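Local coordinates for protein cytochrome c552 (Thermochromatium tepidum, PDB 5ZE8) that probably transfers electrons through five covalently bound hemes c as a low-potential multiheme cytochrome of a purple sulfur photosynthetic bacterium, at residues 42-50 with 202-210; 218-226 with 252-260. One frame throughout, in Å; residues are numbered along the deposited sequence.

How the contacts relate
Near the N terminus, residues 42-50 carry a heme-binding CxxCH motif. Contact 1 brings residues 202-210 against it: the turn and second strand of a small hairpin and the loop after it. It closes a long loop that includes His195, the second axial ligand of the same heme. The chain then leads into helix 216-220, where contact 2 opens. Contact 2 closes a much shorter loop between the start of one CxxCH motif and the whole of the next, at helix 256-260. The two contacts follow in series, neither nested nor crossed. The centres of contact 1 and contact 2 lie about 28 Å apart. Contact 1 sits toward the outside of the multiheme part, whereas contact 2 is buried and ties together two neighbouring heme sites.

Contact 1 (42-50 with 202-210); sequences SELCANCHE and LDGKTIPAL. With HEC (heme c), chain B.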
loop_
_atom_site.group_PDB
_atom_site.type_symbol
_atom_site.label_atom_id
_atom_site.label_comp_id
_atom_site.label_asym_id
_atom_site.label_seq_id
_atom_site.Cartn_x
_atom_site.Cartn_y
_atom_site.Cartn_z
ATOM N N SER A 42 -19.923 -3.849 7.549
ATOM C CA SER A 42 -19.112 -3.020 8.484
ATOM C C SER A 42 -20.007 -2.001 9.243
ATOM O O SER A 42 -19.621 -1.479 10.324
ATOM C CB SER A 42 -17.977 -2.324 7.735
ATOM O OG SER A 42 -17.183 -3.296 7.025
ATOM N N GLU A 43 -21.143 -1.638 8.629
ATOM C CA GLU A 43 -22.096 -0.750 9.268
ATOM C C GLU A 43 -22.617 -1.364 10.586
ATOM O O GLU A 43 -22.983 -0.604 11.499
ATOM C CB GLU A 43 -23.257 -0.409 8.305
ATOM C CG GLU A 43 -22.831 0.254 7.039
ATOM C CD GLU A 43 -22.221 1.626 7.240
ATOM O OE1 GLU A 43 -22.737 2.365 8.102
ATOM O OE2 GLU A 43 -21.243 2.001 6.492
ATOM N N LEU A 44 -22.737 -2.666 10.693
ATOM C CA LEU A 44 -23.174 -3.289 11.929
ATOM C C LEU A 44 -22.135 -3.072 13.016
ATOM O O LEU A 44 -22.450 -2.595 14.082
ATOM C CB LEU A 44 -23.429 -4.800 11.773
ATOM C CG LEU A 44 -23.758 -5.440 13.161
ATOM C CD1 LEU A 44 -25.024 -4.768 13.728
ATOM C CD2 LEU A 44 -23.910 -6.916 13.125
ATOM N N CYS A 45 -20.870 -3.277 12.709
ATOM C CA CYS A 45 -19.771 -3.072 13.613
ATOM C C CYS A 45 -19.691 -1.666 14.105
ATOM O O CYS A 45 -19.364 -1.434 15.254
ATOM C CB CYS A 45 -18.452 -3.509 12.952
ATOM S SG CYS A 45 -18.423 -5.084 12.102
ATOM N N ALA A 46 -20.034 -0.678 13.256
ATOM C CA ALA A 46 -19.953 0.719 13.535
ATOM C C ALA A 46 -20.880 1.099 14.646
ATOM O O ALA A 46 -20.609 2.083 15.288
ATOM C CB ALA A 46 -20.346 1.546 12.334
ATOM N N ASN A 47 -21.877 0.286 14.917
ATOM C CA ASN A 47 -22.727 0.594 16.101
ATOM C C ASN A 47 -21.988 0.707 17.396
ATOM O O ASN A 47 -22.388 1.514 18.237
ATOM C CB ASN A 47 -23.805 -0.435 16.224
ATOM C CG ASN A 47 -24.878 -0.285 15.180
ATOM O OD1 ASN A 47 -25.288 -1.252 14.589
ATOM N ND2 ASN A 47 -25.362 0.938 14.988
ATOM N N CYS A 48 -20.917 -0.103 17.612
ATOM C CA CYS A 48 -20.127 -0.130 18.817
ATOM C C CYS A 48 -18.637 0.211 18.643
ATOM O O CYS A 48 -17.921 0.239 19.626
ATOM C CB CYS A 48 -20.277 -1.494 19.441
ATOM S SG CYS A 48 -22.000 -1.946 19.725
ATOM N N HIS A 49 -18.146 0.376 17.403
ATOM C CA HIS A 49 -16.717 0.620 17.155
ATOM C C HIS A 49 -16.685 1.825 16.164
ATOM O O HIS A 49 -16.049 1.773 15.110
ATOM C CB HIS A 49 -16.089 -0.619 16.456
ATOM C CG HIS A 49 -16.069 -1.816 17.323
ATOM N ND1 HIS A 49 -15.391 -1.855 18.528
ATOM C CD2 HIS A 49 -16.743 -2.981 17.237
ATOM C CE1 HIS A 49 -15.564 -3.042 19.070
ATOM N NE2 HIS A 49 -16.374 -3.762 18.305
ATOM N N GLU A 50 -17.407 2.912 16.476
ATOM C CA GLU A 50 -17.473 4.027 15.587
ATOM C C GLU A 50 -16.097 4.668 15.254
ATOM O O GLU A 50 -15.863 5.057 14.126
ATOM C CB GLU A 50 -18.455 5.113 16.172
ATOM C CG GLU A 50 -18.688 6.333 15.284
ATOM C CD GLU A 50 -20.087 6.419 14.715
ATOM O OE1 GLU A 50 -20.550 5.420 14.065
ATOM O OE2 GLU A 50 -20.705 7.504 14.952
ATOM N N LEU A 202 -29.197 -3.759 21.585
ATOM C CA LEU A 202 -28.544 -2.464 21.664
ATOM C C LEU A 202 -29.578 -1.425 21.199
ATOM O O LEU A 202 -30.095 -1.562 20.064
ATOM C CB LEU A 202 -27.347 -2.410 20.718
ATOM C CG LEU A 202 -26.655 -1.066 20.530
ATOM C CD1 LEU A 202 -25.791 -0.791 21.725
ATOM C CD2 LEU A 202 -25.800 -1.164 19.273
ATOM N N ASP A 203 -29.921 -0.437 22.030
ATOM C CA ASP A 203 -30.846 0.647 21.512
ATOM C C ASP A 203 -32.159 0.076 20.910
ATOM O O ASP A 203 -32.627 0.478 19.807
ATOM C CB ASP A 203 -30.091 1.472 20.425
ATOM C CG ASP A 203 -29.311 2.678 20.982
ATOM O OD1 ASP A 203 -28.211 2.480 21.563
ATOM O OD2 ASP A 203 -29.782 3.852 20.795
ATOM N N GLY A 204 -32.723 -0.927 21.570
ATOM C CA GLY A 204 -33.876 -1.638 21.062
ATOM C C GLY A 204 -33.734 -2.618 19.899
ATOM O O GLY A 204 -34.720 -3.221 19.476
ATOM N N LYS A 205 -32.549 -2.767 19.316
ATOM C CA LYS A 205 -32.341 -3.559 18.101
ATOM C C LYS A 205 -31.569 -4.825 18.517
ATOM O O LYS A 205 -30.693 -4.749 19.375
ATOM C CB LYS A 205 -31.500 -2.697 17.159
ATOM C CG LYS A 205 -31.430 -3.158 15.722
ATOM C CD LYS A 205 -30.903 -2.059 14.795
ATOM C CE LYS A 205 -29.413 -1.700 14.974
ATOM N NZ LYS A 205 -28.555 -2.174 13.842
ATOM N N THR A 206 -31.932 -5.996 18.005
ATOM C CA THR A 206 -31.207 -7.200 18.369
ATOM C C THR A 206 -29.942 -7.216 17.497
ATOM O O THR A 206 -30.015 -6.979 16.275
ATOM C CB THR A 206 -32.045 -8.511 18.264
ATOM O OG1 THR A 206 -31.953 -9.088 16.961
ATOM C CG2 THR A 206 -33.490 -8.242 18.591
ATOM N N ILE A 207 -28.816 -7.391 18.180
ATOM C CA ILE A 207 -27.497 -7.637 17.546
ATOM C C ILE A 207 -27.264 -9.145 17.592
ATOM O O ILE A 207 -27.264 -9.740 18.642
ATOM C CB ILE A 207 -26.355 -6.911 18.285
ATOM C CG1 ILE A 207 -26.669 -5.398 18.423
ATOM C CG2 ILE A 207 -24.976 -7.153 17.602
ATOM C CD1 ILE A 207 -26.838 -4.608 17.128
ATOM N N PRO A 208 -27.027 -9.763 16.423
ATOM C CA PRO A 208 -26.805 -11.211 16.527
ATOM C C PRO A 208 -25.494 -11.541 17.297
ATOM O O PRO A 208 -24.575 -10.665 17.410
ATOM C CB PRO A 208 -26.712 -11.597 15.085
ATOM C CG PRO A 208 -26.087 -10.410 14.389
ATOM C CD PRO A 208 -26.714 -9.233 15.101
ATOM N N ALA A 209 -25.373 -12.782 17.793
ATOM C CA ALA A 209 -24.124 -13.233 18.329
ATOM C C ALA A 209 -23.022 -13.116 17.209
ATOM O O ALA A 209 -23.206 -13.507 16.041
ATOM C CB ALA A 209 -24.232 -14.658 18.830
ATOM N N LEU A 210 -21.912 -12.536 17.609
ATOM C CA LEU A 210 -20.716 -12.289 16.773
ATOM C C LEU A 210 -19.540 -12.974 17.458
ATOM O O LEU A 210 -18.714 -12.343 18.061
ATOM C CB LEU A 210 -20.495 -10.744 16.626
ATOM C CG LEU A 210 -21.621 -10.076 15.823
ATOM C CD1 LEU A 210 -21.293 -8.596 15.868
ATOM C CD2 LEU A 210 -21.685 -10.563 14.353
HETATM FE FE HEC B . -16.888 -5.727 18.737
HETATM C CHA HEC B . -14.334 -5.752 21.035
HETATM C CHB HEC B . -14.714 -6.680 16.275
HETATM C CHC HEC B . -19.410 -5.616 16.406
HETATM C CHD HEC B . -19.087 -4.647 21.112
HETATM N NA HEC B . -14.941 -6.199 18.667
HETATM C C1A HEC B . -14.065 -6.155 19.743
HETATM C C2A HEC B . -12.762 -6.564 19.335
HETATM C C3A HEC B . -12.841 -6.800 17.977
HETATM C C4A HEC B . -14.198 -6.607 17.558
HETATM C CMA HEC B . -11.726 -7.289 17.064
HETATM C CAA HEC B . -11.529 -6.579 20.196
HETATM C CBA HEC B . -11.448 -7.717 21.222
HETATM C CGA HEC B . -10.021 -7.647 21.744
HETATM O O1A HEC B . -9.732 -6.830 22.624
HETATM O O2A HEC B . -9.150 -8.478 21.416
HETATM N NB HEC B . -17.024 -6.099 16.719
HETATM C C1B HEC B . -15.992 -6.460 15.904
HETATM C C2B HEC B . -16.479 -6.561 14.587
HETATM C C3B HEC B . -17.792 -6.244 14.546
HETATM C C4B HEC B . -18.119 -5.980 15.973
HETATM C CMB HEC B . -15.500 -6.911 13.429
HETATM C CAB HEC B . -18.763 -6.394 13.411
HETATM C CBB HEC B . -18.791 -7.639 12.690
HETATM N NC HEC B . -18.884 -5.239 18.788
HETATM C C1C HEC B . -19.734 -5.279 17.691
HETATM C C2C HEC B . -21.005 -4.753 18.069
HETATM C C3C HEC B . -20.931 -4.407 19.417
HETATM C C4C HEC B . -19.621 -4.753 19.856
HETATM C CMC HEC B . -22.114 -4.494 17.066
HETATM C CAC HEC B . -21.963 -3.784 20.326
HETATM C CBC HEC B . -23.282 -4.167 20.270
HETATM N ND HEC B . -16.726 -5.295 20.610
HETATM C C1D HEC B . -17.761 -4.871 21.428
HETATM C C2D HEC B . -17.261 -4.622 22.762
HETATM C C3D HEC B . -15.957 -4.927 22.764
HETATM C C4D HEC B . -15.631 -5.361 21.373
HETATM C CMD HEC B . -18.061 -4.117 23.967
HETATM C CAD HEC B . -14.984 -4.759 23.904
HETATM C CBD HEC B . -14.248 -3.420 23.846
HETATM C CGD HEC B . -14.911 -2.146 23.419
HETATM O O1D HEC B . -15.692 -1.562 24.237
HETATM O O2D HEC B . -14.643 -1.681 22.267
#
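Leu202 and Lys205, which both touch segment 42-50, are paired by two backbone hydrogen bonds around a type I' turn. Leu202 N gives to Lys205 O and Lys205 N to Leu202 O, each at 2.8 Å. The strand beyond the turn brings Ile207 to the heme edge near Cys48, its CG2 lying 3.9 Å from the heme methyl CMC.

The protein contact itself is mostly apolar. Leu44 has CG anti to the backbone N (chi1 174°), and this turns its two methyls toward the hairpin. Leu44 CD1 passes Ile207 CD1 at 3.9 Å, the two side chains running in opposite directions. Leu44 CD2 meets Leu210 CD1 tip to tip and touches Pro208 CD on the proline ring, each at 4.1 Å. Further along, Leu202 CD2 touches both Asn47 CB (3.7 Å) and Cys48 SG (3.9 Å).

Two thioethers hold the heme on the 42-50 side, Cys45 SG to CAB and Cys48 SG to CAC. His49 NE2 binds the iron at 2.1 Å, its imidazole edge-on to the heme. Leu210 covers the opposite face of the porphyrin, with CD1 3.6 Å from the meso carbon CHC. His195 is the second axial ligand, and its ND1 donates to Leu210 O. This bond helps to fix how that imidazole is turned. The whole is a CxxCH heme c site with bis-histidine ligation, flanked at one edge by a small beta hairpin and the loop after it.

Contact 2 (218-226 with 252-260); sequences QLRTSDACM and SQVACQTCH. With HEC (heme c), chain F.
Gln257 lays its amide against the turn that follows helix 216-220, with NE2 3.4 Å from Ala224 CB. A bend at chi2 (92°) carries the amide there. NE2 gives two hydrogen bonds. That to Thr221 O is nearly straight (2.9 Å, 165°) and lies in the amide plane. That to Leu219 O is more bent (2.8 Å, 132°). Both carbonyls are approached from above their planes, and Ala224 N reaches Thr221 O from the other face. With an alanine here both carbonyls lose the amide donor; Thr221 O keeps Ala224 N, but the turn would probably be held less firmly to helix 256-260.

Alongside, two heme-linked cysteines pack together. Cys225 SG lies 3.8 Å from Cys256 CB, and Ser222 CB touches Cys256 SG at 3.7 Å. Each cysteine sulfur forms a thioether with a different heme. Met226 folds back through bends at chi2 and chi3, and its CE comes within 3.4 Å of heme atom CBB beside Cys256.

His260 and His310 bind the iron of that heme. Cys225 and Cys256 are the first cysteines of successive CxxCH motifs, so the contact joins two closely spaced heme c sites, as in multiheme cytochromes.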
loop_
_atom_site.group_PDB
_atom_site.type_symbol
_atom_site.label_atom_id
_atom_site.label_comp_id
_atom_site.label_asym_id
_atom_site.label_seq_id
_atom_site.Cartn_x
_atom_site.Cartn_y
_atom_site.Cartn_z
ATOM N N GLN A 218 -1.986 -14.343 14.897
ATOM C CA GLN A 218 -2.506 -13.779 13.654
ATOM C C GLN A 218 -2.672 -12.272 13.696
ATOM O O GLN A 218 -2.253 -11.568 12.762
ATOM C CB GLN A 218 -3.881 -14.403 13.327
ATOM C CG GLN A 218 -4.599 -13.841 12.108
ATOM C CD GLN A 218 -3.897 -13.956 10.774
ATOM O OE1 GLN A 218 -3.113 -14.912 10.526
ATOM N NE2 GLN A 218 -4.201 -13.010 9.866
ATOM N N LEU A 219 -3.284 -11.791 14.733
ATOM C CA LEU A 219 -3.654 -10.379 14.788
ATOM C C LEU A 219 -2.494 -9.415 15.091
ATOM O O LEU A 219 -2.519 -8.229 14.740
ATOM C CB LEU A 219 -4.768 -10.131 15.825
ATOM C CG LEU A 219 -6.204 -10.334 15.346
ATOM C CD1 LEU A 219 -6.637 -9.291 14.330
ATOM C CD2 LEU A 219 -6.466 -11.738 14.854
ATOM N N ARG A 220 -1.486 -9.883 15.857
ATOM C CA ARG A 220 -0.442 -8.992 16.310
ATOM C C ARG A 220 0.824 -9.030 15.500
ATOM O O ARG A 220 1.730 -8.173 15.749
ATOM C CB ARG A 220 -0.083 -9.227 17.782
ATOM C CG ARG A 220 -1.183 -9.063 18.784
ATOM C CD ARG A 220 -0.480 -8.675 20.073
ATOM N NE ARG A 220 -1.416 -8.600 21.197
ATOM C CZ ARG A 220 -2.056 -7.528 21.585
ATOM N NH1 ARG A 220 -1.972 -6.377 20.944
ATOM N NH2 ARG A 220 -2.911 -7.639 22.567
ATOM N N THR A 221 0.959 -9.976 14.575
ATOM C CA THR A 221 2.158 -10.087 13.744
ATOM C C THR A 221 1.832 -9.828 12.261
ATOM O O THR A 221 0.674 -9.626 11.886
ATOM C CB THR A 221 2.783 -11.489 13.836
ATOM O OG1 THR A 221 2.021 -12.451 13.093
ATOM C CG2 THR A 221 2.873 -11.903 15.297
ATOM N N SER A 222 2.863 -9.848 11.418
ATOM C CA SER A 222 2.695 -9.633 10.038
ATOM C C SER A 222 1.842 -10.660 9.376
ATOM O O SER A 222 1.420 -10.427 8.204
ATOM C CB SER A 222 4.032 -9.523 9.296
ATOM O OG SER A 222 4.743 -10.784 9.263
ATOM N N ASP A 223 1.513 -11.780 10.034
ATOM C CA ASP A 223 0.491 -12.682 9.487
ATOM C C ASP A 223 -0.796 -11.970 9.108
ATOM O O ASP A 223 -1.508 -12.477 8.234
ATOM C CB ASP A 223 0.163 -13.806 10.502
ATOM C CG ASP A 223 1.310 -14.834 10.639
ATOM O OD1 ASP A 223 2.405 -14.698 10.041
ATOM O OD2 ASP A 223 1.108 -15.793 11.408
ATOM N N ALA A 224 -1.080 -10.871 9.783
ATOM C CA ALA A 224 -2.316 -10.102 9.554
ATOM C C ALA A 224 -2.281 -9.456 8.177
ATOM O O ALA A 224 -3.380 -9.014 7.730
ATOM C CB ALA A 224 -2.491 -9.047 10.611
ATOM N N CYS A 225 -1.119 -9.327 7.539
ATOM C CA CYS A 225 -1.009 -8.506 6.325
ATOM C C CYS A 225 -0.467 -9.301 5.142
ATOM O O CYS A 225 -0.648 -8.914 4.001
ATOM C CB CYS A 225 -0.051 -7.322 6.589
ATOM S SG CYS A 225 -0.358 -6.494 8.184
ATOM N N MET A 226 0.330 -10.354 5.393
ATOM C CA MET A 226 1.182 -10.888 4.351
ATOM C C MET A 226 0.466 -11.541 3.204
ATOM O O MET A 226 1.036 -11.520 2.087
ATOM C CB MET A 226 2.264 -11.879 4.902
ATOM C CG MET A 226 3.380 -11.247 5.643
ATOM S SD MET A 226 4.405 -10.211 4.565
ATOM C CE MET A 226 3.597 -8.855 5.180
ATOM N N SER A 252 14.528 -6.291 9.367
ATOM C CA SER A 252 13.720 -5.788 10.501
ATOM C C SER A 252 12.888 -6.866 11.187
ATOM O O SER A 252 12.513 -7.833 10.571
ATOM C CB SER A 252 12.762 -4.669 10.073
ATOM O OG SER A 252 12.019 -4.100 11.169
ATOM N N GLN A 253 12.697 -6.724 12.479
ATOM C CA GLN A 253 11.866 -7.616 13.279
ATOM C C GLN A 253 10.587 -6.840 13.734
ATOM O O GLN A 253 9.868 -7.376 14.553
ATOM C CB GLN A 253 12.695 -8.066 14.430
ATOM C CG GLN A 253 13.848 -8.864 13.851
ATOM C CD GLN A 253 14.487 -9.756 14.766
ATOM O OE1 GLN A 253 13.899 -10.759 15.121
ATOM N NE2 GLN A 253 15.733 -9.426 15.180
ATOM N N VAL A 254 10.290 -5.646 13.176
ATOM C CA VAL A 254 9.108 -4.851 13.590
ATOM C C VAL A 254 7.892 -5.364 12.774
ATOM O O VAL A 254 7.956 -5.414 11.559
ATOM C CB VAL A 254 9.320 -3.396 13.283
ATOM C CG1 VAL A 254 8.136 -2.530 13.681
ATOM C CG2 VAL A 254 10.605 -2.964 14.029
ATOM N N ALA A 255 6.772 -5.661 13.467
ATOM C CA ALA A 255 5.469 -6.047 12.886
ATOM C C ALA A 255 4.900 -4.833 12.136
ATOM O O ALA A 255 5.095 -3.702 12.589
ATOM C CB ALA A 255 4.512 -6.434 13.986
ATOM N N CYS A 256 4.246 -5.116 10.993
ATOM C CA CYS A 256 3.682 -4.016 10.168
ATOM C C CYS A 256 2.836 -3.085 11.029
ATOM O O CYS A 256 2.842 -1.883 10.906
ATOM C CB CYS A 256 2.797 -4.615 9.023
ATOM S SG CYS A 256 3.446 -6.005 8.141
ATOM N N GLN A 257 2.052 -3.692 11.972
ATOM C CA GLN A 257 1.143 -2.958 12.826
ATOM C C GLN A 257 1.808 -1.927 13.712
ATOM O O GLN A 257 1.174 -0.931 14.053
ATOM C CB GLN A 257 0.324 -3.896 13.702
ATOM C CG GLN A 257 -0.558 -4.856 12.937
ATOM C CD GLN A 257 0.121 -6.178 12.645
ATOM O OE1 GLN A 257 1.264 -6.260 12.146
ATOM N NE2 GLN A 257 -0.625 -7.265 12.870
ATOM N N THR A 258 3.032 -2.197 14.141
ATOM C CA THR A 258 3.674 -1.199 14.976
ATOM C C THR A 258 3.806 0.149 14.365
ATOM O O THR A 258 3.614 1.155 15.047
ATOM C CB THR A 258 5.032 -1.714 15.519
ATOM O OG1 THR A 258 4.888 -3.084 15.849
ATOM C CG2 THR A 258 5.464 -0.933 16.702
ATOM N N CYS A 259 3.955 0.220 13.023
ATOM C CA CYS A 259 3.954 1.462 12.317
ATOM C C CYS A 259 2.588 1.847 11.725
ATOM O O CYS A 259 2.259 2.997 11.672
ATOM C CB CYS A 259 4.973 1.376 11.160
ATOM S SG CYS A 259 6.619 1.230 11.875
ATOM N N HIS A 260 1.843 0.843 11.207
ATOM C CA HIS A 260 0.637 1.080 10.411
ATOM C C HIS A 260 -0.677 1.004 11.142
ATOM O O HIS A 260 -1.676 1.394 10.623
ATOM C CB HIS A 260 0.634 0.088 9.244
ATOM C CG HIS A 260 1.586 0.402 8.131
ATOM N ND1 HIS A 260 1.432 1.522 7.369
ATOM C CD2 HIS A 260 2.723 -0.200 7.710
ATOM C CE1 HIS A 260 2.408 1.562 6.469
ATOM N NE2 HIS A 260 3.206 0.557 6.685
HETATM FE FE HEC F . 4.910 0.110 5.578
HETATM C CHA HEC F . 4.131 2.542 3.423
HETATM C CHB HEC F . 2.984 -2.130 3.854
HETATM C CHC HEC F . 5.899 -2.416 7.686
HETATM C CHD HEC F . 6.427 2.413 7.613
HETATM N NA HEC F . 3.784 0.151 3.946
HETATM C C1A HEC F . 3.632 1.291 3.128
HETATM C C2A HEC F . 2.776 0.979 2.018
HETATM C C3A HEC F . 2.452 -0.341 2.189
HETATM C C4A HEC F . 3.068 -0.853 3.359
HETATM C CMA HEC F . 1.595 -1.218 1.271
HETATM C CAA HEC F . 2.402 1.921 0.849
HETATM C CBA HEC F . 3.484 1.937 -0.225
HETATM C CGA HEC F . 3.195 2.819 -1.413
HETATM O O1A HEC F . 2.442 2.427 -2.336
HETATM O O2A HEC F . 3.729 3.971 -1.428
HETATM N NB HEC F . 4.530 -1.883 5.770
HETATM C C1B HEC F . 3.653 -2.565 4.971
HETATM C C2B HEC F . 3.597 -3.924 5.379
HETATM C C3B HEC F . 4.437 -4.087 6.477
HETATM C C4B HEC F . 5.026 -2.744 6.677
HETATM C CMB HEC F . 2.798 -5.059 4.721
HETATM C CAB HEC F . 4.872 -5.275 7.235
HETATM C CBB HEC F . 5.420 -6.307 6.459
HETATM N NC HEC F . 5.966 0.016 7.310
HETATM C C1C HEC F . 6.274 -1.131 7.972
HETATM C C2C HEC F . 6.898 -0.751 9.205
HETATM C C3C HEC F . 7.033 0.610 9.247
HETATM C C4C HEC F . 6.474 1.089 7.999
HETATM C CMC HEC F . 7.282 -1.722 10.320
HETATM C CAC HEC F . 7.640 1.550 10.278
HETATM C CBC HEC F . 8.961 1.282 10.695
HETATM N ND HEC F . 5.256 2.019 5.477
HETATM C C1D HEC F . 5.821 2.855 6.434
HETATM C C2D HEC F . 5.734 4.278 6.040
HETATM C C3D HEC F . 5.122 4.350 4.844
HETATM C C4D HEC F . 4.838 2.913 4.555
HETATM C CMD HEC F . 6.286 5.406 6.828
HETATM C CAD HEC F . 4.763 5.541 4.006
HETATM C CBD HEC F . 5.425 5.493 2.649
HETATM C CGD HEC F . 4.518 5.220 1.460
HETATM O O1D HEC F . 3.298 5.332 1.549
HETATM O O2D HEC F . 5.097 4.908 0.430
#